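Local coordinates for gram-negative insecticidal protein (Chromobacterium piscinae, PDB 6FBM) that is an insecticidal toxin of the MACPF and beta-tripod families that probably acts by forming pores in membranes, at residues Arg97-Ser102 with Gln306-Ile311; Val355-Gln360 with Ser481-Val486; Lys188-Asp193 with Leu380-Ala385; Thr237-Lys242 with Tyr269-Asp274. All blocks are in the same frame, centred on the assembly; numbering follows the deposited sequence.

Contact 1: residues Arg97-Ser102 with Gln306-Ile311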
loop_
_atom_site.group_PDB
_atom_site.type_symbol
_atom_site.label_atom_id
_atom_site.label_comp_id
_atom_site.label_asym_id
_atom_site.label_seq_id
_atom_site.Cartn_x
_atom_site.Cartn_y
_atom_site.Cartn_z
ATOM N N ARG A 97 -4.405 -25.390 -44.448
ATOM C CA ARG A 97 -3.022 -25.648 -44.102
ATOM C C ARG A 97 -2.331 -24.299 -44.184
ATOM O O ARG A 97 -1.334 -24.139 -44.890
ATOM C CB ARG A 97 -2.412 -26.686 -45.067
ATOM C CG ARG A 97 -3.111 -28.063 -45.081
ATOM C CD ARG A 97 -3.087 -28.726 -46.488
ATOM N NE ARG A 97 -4.102 -29.786 -46.762
ATOM C CZ ARG A 97 -5.380 -29.609 -47.157
ATOM N NH1 ARG A 97 -5.916 -28.394 -47.308
ATOM N NH2 ARG A 97 -6.158 -30.678 -47.388
ATOM N N TYR A 98 -2.878 -23.314 -43.465
ATOM C CA TYR A 98 -2.352 -21.943 -43.517
ATOM C C TYR A 98 -1.163 -21.780 -42.595
ATOM O O TYR A 98 -1.084 -22.409 -41.537
ATOM C CB TYR A 98 -3.436 -20.907 -43.168
ATOM C CG TYR A 98 -4.508 -20.738 -44.229
ATOM C CD1 TYR A 98 -4.314 -19.896 -45.326
ATOM C CD2 TYR A 98 -5.701 -21.449 -44.161
ATOM C CE1 TYR A 98 -5.281 -19.768 -46.313
ATOM C CE2 TYR A 98 -6.669 -21.329 -45.161
ATOM C CZ TYR A 98 -6.450 -20.472 -46.219
ATOM O OH TYR A 98 -7.390 -20.340 -47.186
ATOM N N LYS A 99 -0.233 -20.932 -43.013
ATOM C CA LYS A 99 0.839 -20.432 -42.150
ATOM C C LYS A 99 0.326 -19.225 -41.369
ATOM O O LYS A 99 0.200 -18.112 -41.900
ATOM C CB LYS A 99 2.077 -20.055 -42.980
ATOM C CG LYS A 99 2.637 -21.206 -43.793
ATOM C CD LYS A 99 3.730 -20.775 -44.759
ATOM C CE LYS A 99 3.859 -21.813 -45.859
ATOM N NZ LYS A 99 4.895 -21.431 -46.861
ATOM N N LEU A 100 0.038 -19.473 -40.094
ATOM C CA LEU A 100 -0.555 -18.492 -39.202
ATOM C C LEU A 100 0.509 -17.831 -38.380
ATOM O O LEU A 100 1.666 -18.240 -38.408
ATOM C CB LEU A 100 -1.552 -19.166 -38.272
ATOM C CG LEU A 100 -2.680 -19.976 -38.913
ATOM C CD1 LEU A 100 -3.513 -20.637 -37.834
ATOM C CD2 LEU A 100 -3.546 -19.080 -39.784
ATOM N N PHE A 101 0.107 -16.787 -37.677
ATOM C CA PHE A 101 0.939 -16.125 -36.670
ATOM C C PHE A 101 2.251 -15.564 -37.224
ATOM O O PHE A 101 3.291 -15.643 -36.577
ATOM C CB PHE A 101 1.196 -17.069 -35.482
ATOM C CG PHE A 101 -0.023 -17.816 -35.039
ATOM C CD1 PHE A 101 -1.207 -17.136 -34.742
ATOM C CD2 PHE A 101 -0.008 -19.195 -34.934
ATOM C CE1 PHE A 101 -2.341 -17.827 -34.350
ATOM C CE2 PHE A 101 -1.149 -19.892 -34.532
ATOM C CZ PHE A 101 -2.319 -19.205 -34.248
ATOM N N SER A 102 2.176 -14.966 -38.412
ATOM C CA SER A 102 3.373 -14.417 -39.094
ATOM C C SER A 102 4.059 -13.309 -38.294
ATOM O O SER A 102 5.272 -13.174 -38.369
ATOM C CB SER A 102 3.044 -13.940 -40.525
ATOM O OG SER A 102 2.424 -14.972 -41.283
ATOM N N GLN A 306 -1.565 -12.219 -48.753
ATOM C CA GLN A 306 -0.364 -11.497 -48.326
ATOM C C GLN A 306 0.431 -12.261 -47.249
ATOM O O GLN A 306 1.666 -12.327 -47.315
ATOM C CB GLN A 306 -0.741 -10.084 -47.825
ATOM C CG GLN A 306 0.454 -9.163 -47.509
ATOM C CD GLN A 306 0.104 -7.848 -46.814
ATOM O OE1 GLN A 306 -0.996 -7.306 -46.961
ATOM N NE2 GLN A 306 1.068 -7.311 -46.061
ATOM N N SER A 307 -0.268 -12.837 -46.268
ATOM C CA SER A 307 0.393 -13.523 -45.159
ATOM C C SER A 307 1.082 -14.818 -45.587
ATOM O O SER A 307 2.063 -15.211 -44.974
ATOM C CB SER A 307 -0.579 -13.799 -44.012
ATOM O OG SER A 307 -1.470 -14.853 -44.325
ATOM N N GLN A 308 0.589 -15.462 -46.640
ATOM C CA GLN A 308 1.157 -16.733 -47.090
ATOM C C GLN A 308 2.380 -16.627 -48.000
ATOM O O GLN A 308 2.905 -17.656 -48.394
ATOM C CB GLN A 308 0.090 -17.582 -47.779
ATOM C CG GLN A 308 -1.113 -17.894 -46.918
ATOM C CD GLN A 308 -0.724 -18.357 -45.529
ATOM O OE1 GLN A 308 -0.395 -19.522 -45.323
ATOM N NE2 GLN A 308 -0.754 -17.440 -44.569
ATOM N N GLN A 309 2.833 -15.421 -48.348
ATOM C CA GLN A 309 4.069 -15.273 -49.121
ATOM C C GLN A 309 5.208 -15.912 -48.342
ATOM O O GLN A 309 5.262 -15.803 -47.115
ATOM C CB GLN A 309 4.424 -13.803 -49.389
ATOM C CG GLN A 309 3.573 -13.104 -50.442
ATOM C CD GLN A 309 3.999 -11.644 -50.659
ATOM O OE1 GLN A 309 4.903 -11.341 -51.455
ATOM N NE2 GLN A 309 3.342 -10.730 -49.937
ATOM N N SER A 310 6.111 -16.571 -49.066
ATOM C CA SER A 310 7.319 -17.130 -48.473
ATOM C C SER A 310 8.234 -16.031 -47.946
ATOM O O SER A 310 8.227 -14.891 -48.433
ATOM C CB SER A 310 8.077 -17.980 -49.483
ATOM O OG SER A 310 7.461 -19.257 -49.587
ATOM N N ILE A 311 9.015 -16.391 -46.931
ATOM C CA ILE A 311 10.045 -15.518 -46.412
ATOM C C ILE A 311 11.144 -15.530 -47.459
ATOM O O ILE A 311 11.491 -16.604 -47.967
ATOM C CB ILE A 311 10.602 -16.027 -45.066
ATOM C CG1 ILE A 311 9.483 -16.145 -44.016
ATOM C CG2 ILE A 311 11.741 -15.140 -44.560
ATOM C CD1 ILE A 311 8.700 -14.872 -43.747
#
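Gln308 turns its carboxamide onto the backbone of Lys99 and carries most of this contact through hydrogen bonds. OE1 of Gln308 takes the amide hydrogen of Lys99 N at 2.7 Å, with the donor in the carbonyl plane and on a lone pair. NE2 of Gln308 gives a nearly straight bond (173°) to Lys99 O at 2.9 Å, so the one acceptor and one donor of the carboxamide pair with the N-H and C=O of a single residue. NE2 also donates to OG of its neighbour Ser307 at 2.7 Å, almost in the amide plane, which fixes the rotation of the carboxamide; that hydroxyl also bonds to Met304 O, a second-shell hold on the amide. The turn about the CB-CG bond (chi2 -46°) swings CD of Gln308 back into this position.

In van der Waals contact, CD1 of Tyr98 meets CD of Gln308 at 3.9 Å, with the carbon at the ring edge and the ring and amide planes 71° apart.

Charged partners lie outside the two segments: Lys99 NZ forms a salt bridge with Glu82, whereas Arg85 hydrogen-bonds to both Ser102 OG and Ser307 O.

This is a loop-to-loop join at the surface, a side-chain amide paired with the backbone of a non-regular segment. Residues 97-102 lead into helix 102-108, and 306-311 leave helix 300-304 on the way to strand 318-321. Helix 81-88 supplies Glu82 and Arg85, while Tyr98 packs edge-to-face on Phe300 and touches Pro301 and Met304 of helix 300-304.

Contact 2: residues Val355-Gln360 with Ser481-Val486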
loop_
_atom_site.group_PDB
_atom_site.type_symbol
_atom_site.label_atom_id
_atom_site.label_comp_id
_atom_site.label_asym_id
_atom_site.label_seq_id
_atom_site.Cartn_x
_atom_site.Cartn_y
_atom_site.Cartn_z
ATOM N N VAL A 355 39.600 -24.860 -51.544
ATOM C CA VAL A 355 38.868 -26.135 -51.616
ATOM C C VAL A 355 39.556 -27.224 -52.449
ATOM O O VAL A 355 39.139 -28.394 -52.406
ATOM C CB VAL A 355 37.448 -25.924 -52.133
ATOM C CG1 VAL A 355 36.684 -25.076 -51.134
ATOM C CG2 VAL A 355 37.435 -25.290 -53.514
ATOM N N GLY A 356 40.614 -26.856 -53.188
ATOM C CA GLY A 356 41.310 -27.794 -54.061
ATOM C C GLY A 356 42.481 -27.167 -54.762
ATOM O O GLY A 356 42.617 -25.943 -54.763
ATOM N N GLN A 357 43.340 -28.019 -55.321
ATOM C CA GLN A 357 44.452 -27.588 -56.183
ATOM C C GLN A 357 44.002 -27.465 -57.605
ATOM O O GLN A 357 43.103 -28.184 -58.040
ATOM C CB GLN A 357 45.618 -28.582 -56.156
ATOM C CG GLN A 357 46.680 -28.163 -55.186
ATOM C CD GLN A 357 47.759 -29.173 -55.026
ATOM O OE1 GLN A 357 47.689 -30.283 -55.552
ATOM N NE2 GLN A 357 48.778 -28.802 -54.282
ATOM N N PHE A 358 44.661 -26.570 -58.326
ATOM C CA PHE A 358 44.576 -26.587 -59.776
ATOM C C PHE A 358 45.666 -27.513 -60.325
ATOM O O PHE A 358 46.821 -27.426 -59.874
ATOM C CB PHE A 358 44.719 -25.185 -60.378
ATOM C CG PHE A 358 44.398 -25.154 -61.817
ATOM C CD1 PHE A 358 43.077 -25.043 -62.231
ATOM C CD2 PHE A 358 45.383 -25.339 -62.772
ATOM C CE1 PHE A 358 42.742 -25.079 -63.584
ATOM C CE2 PHE A 358 45.060 -25.366 -64.133
ATOM C CZ PHE A 358 43.744 -25.228 -64.525
ATOM N N GLY A 359 45.303 -28.374 -61.275
ATOM C CA GLY A 359 46.255 -29.320 -61.869
ATOM C C GLY A 359 46.501 -29.118 -63.354
ATOM O O GLY A 359 45.584 -28.753 -64.082
ATOM N N GLN A 360 47.728 -29.388 -63.799
ATOM C CA GLN A 360 48.157 -29.208 -65.193
ATOM C C GLN A 360 48.995 -30.372 -65.675
ATOM O O GLN A 360 49.873 -30.846 -64.945
ATOM C CB GLN A 360 49.116 -28.049 -65.275
ATOM C CG GLN A 360 48.484 -26.752 -65.638
ATOM C CD GLN A 360 49.147 -25.616 -64.939
ATOM O OE1 GLN A 360 48.585 -25.058 -64.006
ATOM N NE2 GLN A 360 50.336 -25.251 -65.396
ATOM N N SER A 481 37.404 -26.482 -61.142
ATOM C CA SER A 481 38.784 -26.237 -61.545
ATOM C C SER A 481 39.752 -27.132 -60.790
ATOM O O SER A 481 40.952 -26.890 -60.772
ATOM C CB SER A 481 39.125 -24.770 -61.293
ATOM O OG SER A 481 38.133 -23.934 -61.831
ATOM N N CYS A 482 39.229 -28.179 -60.175
ATOM C CA CYS A 482 39.975 -29.009 -59.262
ATOM C C CYS A 482 40.000 -30.434 -59.788
ATOM O O CYS A 482 39.400 -30.742 -60.842
ATOM C CB CYS A 482 39.301 -28.914 -57.893
ATOM S SG CYS A 482 39.429 -27.250 -57.145
ATOM N N PHE A 483 40.694 -31.306 -59.061
ATOM C CA PHE A 483 40.781 -32.695 -59.471
ATOM C C PHE A 483 40.472 -33.671 -58.354
ATOM O O PHE A 483 40.401 -33.290 -57.196
ATOM C CB PHE A 483 42.143 -32.994 -60.096
ATOM C CG PHE A 483 43.297 -32.601 -59.255
ATOM C CD1 PHE A 483 43.816 -31.325 -59.347
ATOM C CD2 PHE A 483 43.893 -33.512 -58.397
ATOM C CE1 PHE A 483 44.906 -30.950 -58.576
ATOM C CE2 PHE A 483 44.992 -33.154 -57.641
ATOM C CZ PHE A 483 45.496 -31.880 -57.727
ATOM N N ALA A 484 40.265 -34.924 -58.734
ATOM C CA ALA A 484 40.068 -36.011 -57.802
ATOM C C ALA A 484 40.843 -37.199 -58.331
ATOM O O ALA A 484 40.757 -37.495 -59.517
ATOM C CB ALA A 484 38.597 -36.355 -57.727
ATOM N N GLY A 485 41.604 -37.865 -57.477
ATOM C CA GLY A 485 42.278 -39.101 -57.825
ATOM C C GLY A 485 41.357 -40.322 -57.886
ATOM O O GLY A 485 40.535 -40.561 -56.997
ATOM N N VAL A 486 41.510 -41.095 -58.948
ATOM C CA VAL A 486 40.927 -42.428 -59.074
ATOM C C VAL A 486 42.097 -43.401 -59.010
ATOM O O VAL A 486 43.082 -43.202 -59.717
ATOM C CB VAL A 486 40.190 -42.570 -60.425
ATOM C CG1 VAL A 486 39.522 -43.907 -60.542
ATOM C CG2 VAL A 486 39.129 -41.479 -60.582
HETATM O O HOH W 1 41.895 -30.436 -56.505
#
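Phe483 lays the CE1-CZ side of its ring against Gln357, with CE1 of Phe483 3.5 Å from Gln357 CB and CZ near the amide oxygen OE1. Ring and amide planes stand 39° apart, an oblique overlap and not a stack. The ring reaches this place because CG of Phe483 sits between its own backbone N and carbonyl carbon (chi1 53°). The same CE1 approaches the backbone carbonyl Gln357 O at 3.3 Å.

That carbonyl is also met by Cys482 CA in a CA-H...O contact of 3.5 Å. Beside it, Cys482 SG lies 3.7 Å from Gly356 CA, where the lack of a side chain leaves room for the sulfur. Farther along, Ser481 O comes within 3.2 Å of Phe358 CD1.

Water 1 links the backbones: it accepts from Phe483 N at 3.0 Å and can donate to Gln357 O, although it has more acceptors around it than protons to give. It also rests over one face of the Phe483 ring, toward the rim.

The segments carry outer strands of two three-stranded antiparallel sheets, 358-360 and 484-486, in the Vps62-like part of the chain, probably the beta-tripod region. Gln357 OE1 and NE2 are bonded to Met422 N and Asn345 OD1. With the Gln357 amide engaged elsewhere, the two segments meet directly through oblique aromatic packing and a carbonyl approached by C-H groups, with one water between them.

Contact 3: residues Lys188-Asp193 with Leu380-Ala385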
loop_
_atom_site.group_PDB
_atom_site.type_symbol
_atom_site.label_atom_id
_atom_site.label_comp_id
_atom_site.label_asym_id
_atom_site.label_seq_id
_atom_site.Cartn_x
_atom_site.Cartn_y
_atom_site.Cartn_z
ATOM N N LYS A 188 22.699 -21.722 -35.645
ATOM C CA LYS A 188 23.605 -22.078 -36.702
ATOM C C LYS A 188 24.136 -23.469 -36.351
ATOM O O LYS A 188 25.194 -23.591 -35.719
ATOM C CB LYS A 188 24.728 -21.031 -36.751
ATOM C CG LYS A 188 24.334 -19.836 -37.630
ATOM C CD LYS A 188 24.865 -18.439 -37.310
ATOM C CE LYS A 188 26.206 -18.390 -36.627
ATOM N NZ LYS A 188 26.835 -17.043 -36.837
ATOM N N THR A 189 23.407 -24.519 -36.727
ATOM C CA THR A 189 23.743 -25.864 -36.243
ATOM C C THR A 189 25.072 -26.403 -36.777
ATOM O O THR A 189 25.737 -27.190 -36.122
ATOM C CB THR A 189 22.655 -26.946 -36.540
ATOM O OG1 THR A 189 22.379 -27.014 -37.932
ATOM C CG2 THR A 189 21.375 -26.671 -35.829
ATOM N N LEU A 190 25.461 -25.960 -37.964
ATOM C CA LEU A 190 26.711 -26.359 -38.591
ATOM C C LEU A 190 27.937 -25.917 -37.786
ATOM O O LEU A 190 29.032 -26.442 -37.997
ATOM C CB LEU A 190 26.807 -25.857 -40.032
ATOM C CG LEU A 190 25.643 -26.118 -40.978
ATOM C CD1 LEU A 190 25.939 -25.541 -42.349
ATOM C CD2 LEU A 190 25.231 -27.581 -41.006
ATOM N N LYS A 191 27.762 -24.981 -36.859
ATOM C CA LYS A 191 28.825 -24.598 -35.918
ATOM C C LYS A 191 28.755 -25.307 -34.564
ATOM O O LYS A 191 29.438 -24.892 -33.633
ATOM C CB LYS A 191 28.804 -23.082 -35.698
ATOM C CG LYS A 191 28.880 -22.275 -36.982
ATOM C CD LYS A 191 29.236 -20.822 -36.736
ATOM C CE LYS A 191 30.697 -20.587 -36.421
ATOM N NZ LYS A 191 30.808 -19.331 -35.633
ATOM N N MET A 192 28.014 -26.408 -34.461
ATOM C CA MET A 192 27.457 -26.836 -33.171
ATOM C C MET A 192 27.627 -28.309 -32.725
ATOM O O MET A 192 26.733 -28.843 -32.046
ATOM C CB MET A 192 25.961 -26.466 -33.178
ATOM C CG MET A 192 25.497 -25.490 -32.146
ATOM S SD MET A 192 23.695 -25.471 -32.106
ATOM C CE MET A 192 23.348 -26.997 -31.242
ATOM N N ASP A 193 28.741 -28.970 -33.076
ATOM C CA ASP A 193 29.062 -30.311 -32.505
ATOM C C ASP A 193 27.847 -31.249 -32.576
ATOM O O ASP A 193 27.527 -31.989 -31.637
ATOM C CB ASP A 193 29.545 -30.186 -31.048
ATOM C CG ASP A 193 30.760 -29.234 -30.890
ATOM O OD1 ASP A 193 31.622 -29.216 -31.799
ATOM O OD2 ASP A 193 30.853 -28.494 -29.865
ATOM N N LEU A 380 28.045 -19.087 -41.231
ATOM C CA LEU A 380 27.091 -20.154 -40.995
ATOM C C LEU A 380 27.714 -21.495 -40.673
ATOM O O LEU A 380 26.988 -22.423 -40.385
ATOM C CB LEU A 380 26.232 -20.333 -42.239
ATOM C CG LEU A 380 25.478 -19.121 -42.727
ATOM C CD1 LEU A 380 24.784 -19.398 -44.025
ATOM C CD2 LEU A 380 24.495 -18.682 -41.672
ATOM N N GLY A 381 29.039 -21.604 -40.745
ATOM C CA GLY A 381 29.744 -22.887 -40.646
ATOM C C GLY A 381 29.573 -23.807 -41.836
ATOM O O GLY A 381 29.698 -25.030 -41.689
ATOM N N VAL A 382 29.285 -23.255 -43.008
ATOM C CA VAL A 382 29.235 -24.065 -44.254
ATOM C C VAL A 382 30.597 -24.521 -44.767
ATOM O O VAL A 382 30.685 -25.503 -45.515
ATOM C CB VAL A 382 28.496 -23.351 -45.408
ATOM C CG1 VAL A 382 27.033 -23.155 -45.068
ATOM C CG2 VAL A 382 29.120 -22.019 -45.740
ATOM N N LEU A 383 31.639 -23.765 -44.403
ATOM C CA LEU A 383 33.012 -24.165 -44.598
ATOM C C LEU A 383 33.532 -24.592 -43.262
ATOM O O LEU A 383 33.364 -23.884 -42.268
ATOM C CB LEU A 383 33.852 -22.997 -45.103
ATOM C CG LEU A 383 33.396 -22.376 -46.432
ATOM C CD1 LEU A 383 34.299 -21.221 -46.801
ATOM C CD2 LEU A 383 33.337 -23.419 -47.545
ATOM N N LYS A 384 34.182 -25.746 -43.237
ATOM C CA LYS A 384 34.816 -26.244 -42.035
ATOM C C LYS A 384 36.081 -26.952 -42.426
ATOM O O LYS A 384 36.098 -27.654 -43.433
ATOM C CB LYS A 384 33.874 -27.213 -41.324
ATOM C CG LYS A 384 34.287 -27.563 -39.933
ATOM C CD LYS A 384 33.247 -28.370 -39.209
ATOM C CE LYS A 384 33.740 -28.564 -37.777
ATOM N NZ LYS A 384 32.720 -29.302 -37.037
ATOM N N ALA A 385 37.141 -26.789 -41.637
ATOM C CA ALA A 385 38.410 -27.498 -41.897
ATOM C C ALA A 385 38.228 -29.021 -41.955
ATOM O O ALA A 385 37.338 -29.580 -41.292
ATOM C CB ALA A 385 39.470 -27.146 -40.848
HETATM O O HOH W 2 24.424 -23.402 -39.482
HETATM O O HOH W 3 29.382 -29.272 -37.830
#
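Leu190 and Gly381 bring their backbones to 5.0 Å between CA atoms, a short 3-10 turn on one side and a glycine bend on the other. The turn at 189-190 is closed by Lys191 N bonding to Lys188 O at 3.1 Å. Gly381 takes a left-handed conformation (phi 71°) that favours glycine, and the absence of a CB lets Lys191 CG settle 3.8 Å from its CA. Water 2 bridges the main chains, accepting from Leu190 N and donating to Leu380 O at 2.9 Å.

Among the side chains, Leu190 does most of the touching. Its CB faces two successive carbonyls, Leu380 O and Gly381 O, the latter at 3.4 Å. A chi1 of -50° sets CG of Leu190 anti to the carbonyl carbon; from it CD1 packs obliquely on Val382 CG1 at 3.8 Å. Lys188 contributes its aliphatic part, CG touching Leu380 CD2 at 4.2 Å, while its NZ bonds to Asp379 O. On the other flank water 3 donates to Leu190 O at 2.9 Å and weakly accepts from Lys384 NZ.

Here the MACPF part meets the Vps62-like part. Residues 188-193 follow strand 179-187 and precede helix 198-209, a position consistent with the second helical cluster of MACPF proteins, and Met192 packs on helix 220-230. Strand 383-384 is the outer partner of strand 439-441, whose His441 touches Leu190, and Val382 turns its side chain to strand 318-321.

Contact 4: residues Thr237-Lys242 with Tyr269-Asp274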
loop_
_atom_site.group_PDB
_atom_site.type_symbol
_atom_site.label_atom_id
_atom_site.label_comp_id
_atom_site.label_asym_id
_atom_site.label_seq_id
_atom_site.Cartn_x
_atom_site.Cartn_y
_atom_site.Cartn_z
ATOM N N THR A 237 10.291 -14.627 -24.674
ATOM C CA THR A 237 9.097 -13.796 -24.671
ATOM C C THR A 237 8.038 -14.407 -23.751
ATOM O O THR A 237 7.761 -15.612 -23.806
ATOM C CB THR A 237 8.533 -13.656 -26.087
ATOM O OG1 THR A 237 9.550 -13.136 -26.931
ATOM C CG2 THR A 237 7.393 -12.657 -26.138
ATOM N N ALA A 238 7.449 -13.561 -22.911
ATOM C CA ALA A 238 6.463 -13.999 -21.940
ATOM C C ALA A 238 5.092 -13.519 -22.400
ATOM O O ALA A 238 4.931 -12.359 -22.737
ATOM C CB ALA A 238 6.794 -13.443 -20.571
ATOM N N THR A 239 4.123 -14.408 -22.419
ATOM C CA THR A 239 2.737 -14.005 -22.614
ATOM C C THR A 239 2.040 -14.318 -21.316
ATOM O O THR A 239 1.926 -15.481 -20.953
ATOM C CB THR A 239 2.071 -14.763 -23.767
ATOM O OG1 THR A 239 2.852 -14.580 -24.931
ATOM C CG2 THR A 239 0.716 -14.223 -24.038
ATOM N N GLY A 240 1.606 -13.269 -20.623
ATOM C CA GLY A 240 0.999 -13.385 -19.313
ATOM C C GLY A 240 2.111 -13.455 -18.292
ATOM O O GLY A 240 3.265 -13.602 -18.635
ATOM N N GLY A 241 1.757 -13.358 -17.029
ATOM C CA GLY A 241 2.758 -13.325 -15.966
ATOM C C GLY A 241 3.266 -11.929 -15.706
ATOM O O GLY A 241 2.946 -10.974 -16.425
ATOM N N LYS A 242 4.017 -11.803 -14.624
ATOM C CA LYS A 242 4.605 -10.519 -14.230
ATOM C C LYS A 242 5.473 -9.982 -15.380
ATOM O O LYS A 242 6.299 -10.733 -15.924
ATOM C CB LYS A 242 5.462 -10.693 -12.992
ATOM C CG LYS A 242 5.914 -9.403 -12.365
ATOM C CD LYS A 242 6.664 -9.602 -11.075
ATOM C CE LYS A 242 6.657 -8.277 -10.271
ATOM N NZ LYS A 242 7.901 -7.820 -9.569
ATOM N N TYR A 269 -1.337 -12.337 -12.762
ATOM C CA TYR A 269 -1.063 -11.783 -14.077
ATOM C C TYR A 269 -1.506 -12.676 -15.215
ATOM O O TYR A 269 -0.995 -12.542 -16.317
ATOM C CB TYR A 269 0.434 -11.552 -14.198
ATOM C CG TYR A 269 0.941 -10.487 -13.291
ATOM C CD1 TYR A 269 0.919 -9.160 -13.707
ATOM C CD2 TYR A 269 1.455 -10.785 -12.030
ATOM C CE1 TYR A 269 1.430 -8.160 -12.913
ATOM C CE2 TYR A 269 1.948 -9.781 -11.215
ATOM C CZ TYR A 269 1.953 -8.474 -11.670
ATOM O OH TYR A 269 2.471 -7.460 -10.891
ATOM N N ALA A 270 -2.427 -13.603 -14.951
ATOM C CA ALA A 270 -2.839 -14.576 -15.954
ATOM C C ALA A 270 -3.543 -13.912 -17.122
ATOM O O ALA A 270 -4.309 -12.982 -16.920
ATOM C CB ALA A 270 -3.740 -15.627 -15.341
ATOM N N THR A 271 -3.222 -14.377 -18.325
ATOM C CA THR A 271 -3.910 -13.976 -19.549
ATOM C C THR A 271 -4.073 -15.177 -20.449
ATOM O O THR A 271 -3.551 -16.239 -20.176
ATOM C CB THR A 271 -3.159 -12.904 -20.364
ATOM O OG1 THR A 271 -1.940 -13.466 -20.873
ATOM C CG2 THR A 271 -2.818 -11.697 -19.491
ATOM N N LEU A 272 -4.843 -15.006 -21.512
ATOM C CA LEU A 272 -4.886 -15.939 -22.598
ATOM C C LEU A 272 -3.440 -16.080 -23.010
ATOM O O LEU A 272 -2.756 -15.097 -23.172
ATOM C CB LEU A 272 -5.743 -15.388 -23.738
ATOM C CG LEU A 272 -5.731 -16.119 -25.085
ATOM C CD1 LEU A 272 -7.072 -15.915 -25.797
ATOM C CD2 LEU A 272 -4.658 -15.616 -25.999
ATOM N N MET A 273 -2.977 -17.311 -23.125
ATOM C CA MET A 273 -1.616 -17.578 -23.529
ATOM C C MET A 273 -1.408 -18.862 -24.317
ATOM O O MET A 273 -0.259 -19.177 -24.636
ATOM C CB MET A 273 -0.689 -17.573 -22.307
ATOM C CG MET A 273 -1.169 -18.345 -21.093
ATOM S SD MET A 273 -1.313 -20.140 -21.200
ATOM C CE MET A 273 0.392 -20.566 -21.365
ATOM N N ASP A 274 -2.458 -19.609 -24.640
ATOM C CA ASP A 274 -2.283 -20.803 -25.434
ATOM C C ASP A 274 -3.584 -21.204 -26.086
ATOM O O ASP A 274 -4.683 -20.873 -25.610
ATOM C CB ASP A 274 -1.745 -21.954 -24.573
ATOM C CG ASP A 274 -0.848 -22.938 -25.350
ATOM O OD1 ASP A 274 -0.557 -22.708 -26.544
ATOM O OD2 ASP A 274 -0.436 -23.948 -24.714
#
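A glycine pair, Gly240-Gly241, follows strand 232-239 of the MACPF sheet and turns the chain across Tyr269 and Thr271, near a classic beta bulge at Met273 and Asp274. Both glycines have positive phi, and Gly241 in particular adopts angles that call for glycine. The turn is secured by Gly241 N, which bonds to Tyr269 O at 3.0 Å from above the carbonyl plane.

Beyond it, the main chain runs over the tyrosine ring. Lys242 CA lies 3.8 Å from the centroid of the Tyr269 ring, only 10° off the ring normal, a CH-pi contact over the face. CB and CG of Lys242 continue past CE2 and CZ, the two side chains lying side by side and pointing the same way. Tyr269 CB presses on Gly241 C at 3.2 Å.

At the other end, Thr271 OG1, set between its own backbone N and carbonyl carbon (chi1 67°), approaches Gly240 CA at 3.3 Å, the glycine offering no CB in its way; the hydroxyl itself donates to Leu272 O at 2.9 Å. Thr239 lies alongside, its CG2 3.7 Å from Leu272 O and its O 3.6 Å from Met273 CB.

The short strand segments 237-239 and 271-274 make an angle of 123° and do not pair with each other. Instead strand 232-239 bonds to strand 179-187 and strand 271-274 to strand 170-177, the bulge residues both facing Ala176. Helix 255-269 adds Trp262 on Gly240 O and Ser265 on Lys242 N, and Gly45 of a second subunit packs on Tyr269.

In the fold
Contact 4 lies within the MACPF part, nested in the loop that contact 1 closes by joining residues 97-102 of that part to the loop after helix 300-304. Contact 2 belongs to the Vps62-like part and contact 3 joins the two. Contacts 1 and 2 lie on opposite sides of the chain's centre, about 45 Å apart between centres. Contact 1, at the surface, is the most polar, built on amide bonds and outside charges. The others are partly buried: contact 2 relies on an aromatic ring set obliquely on a backbone carbonyl, contact 3 on leucine against carbonyls and one apolar pair, both with bridging waters, and contact 4 on a backbone bond and a CH-pi face. Glycines make room in all three.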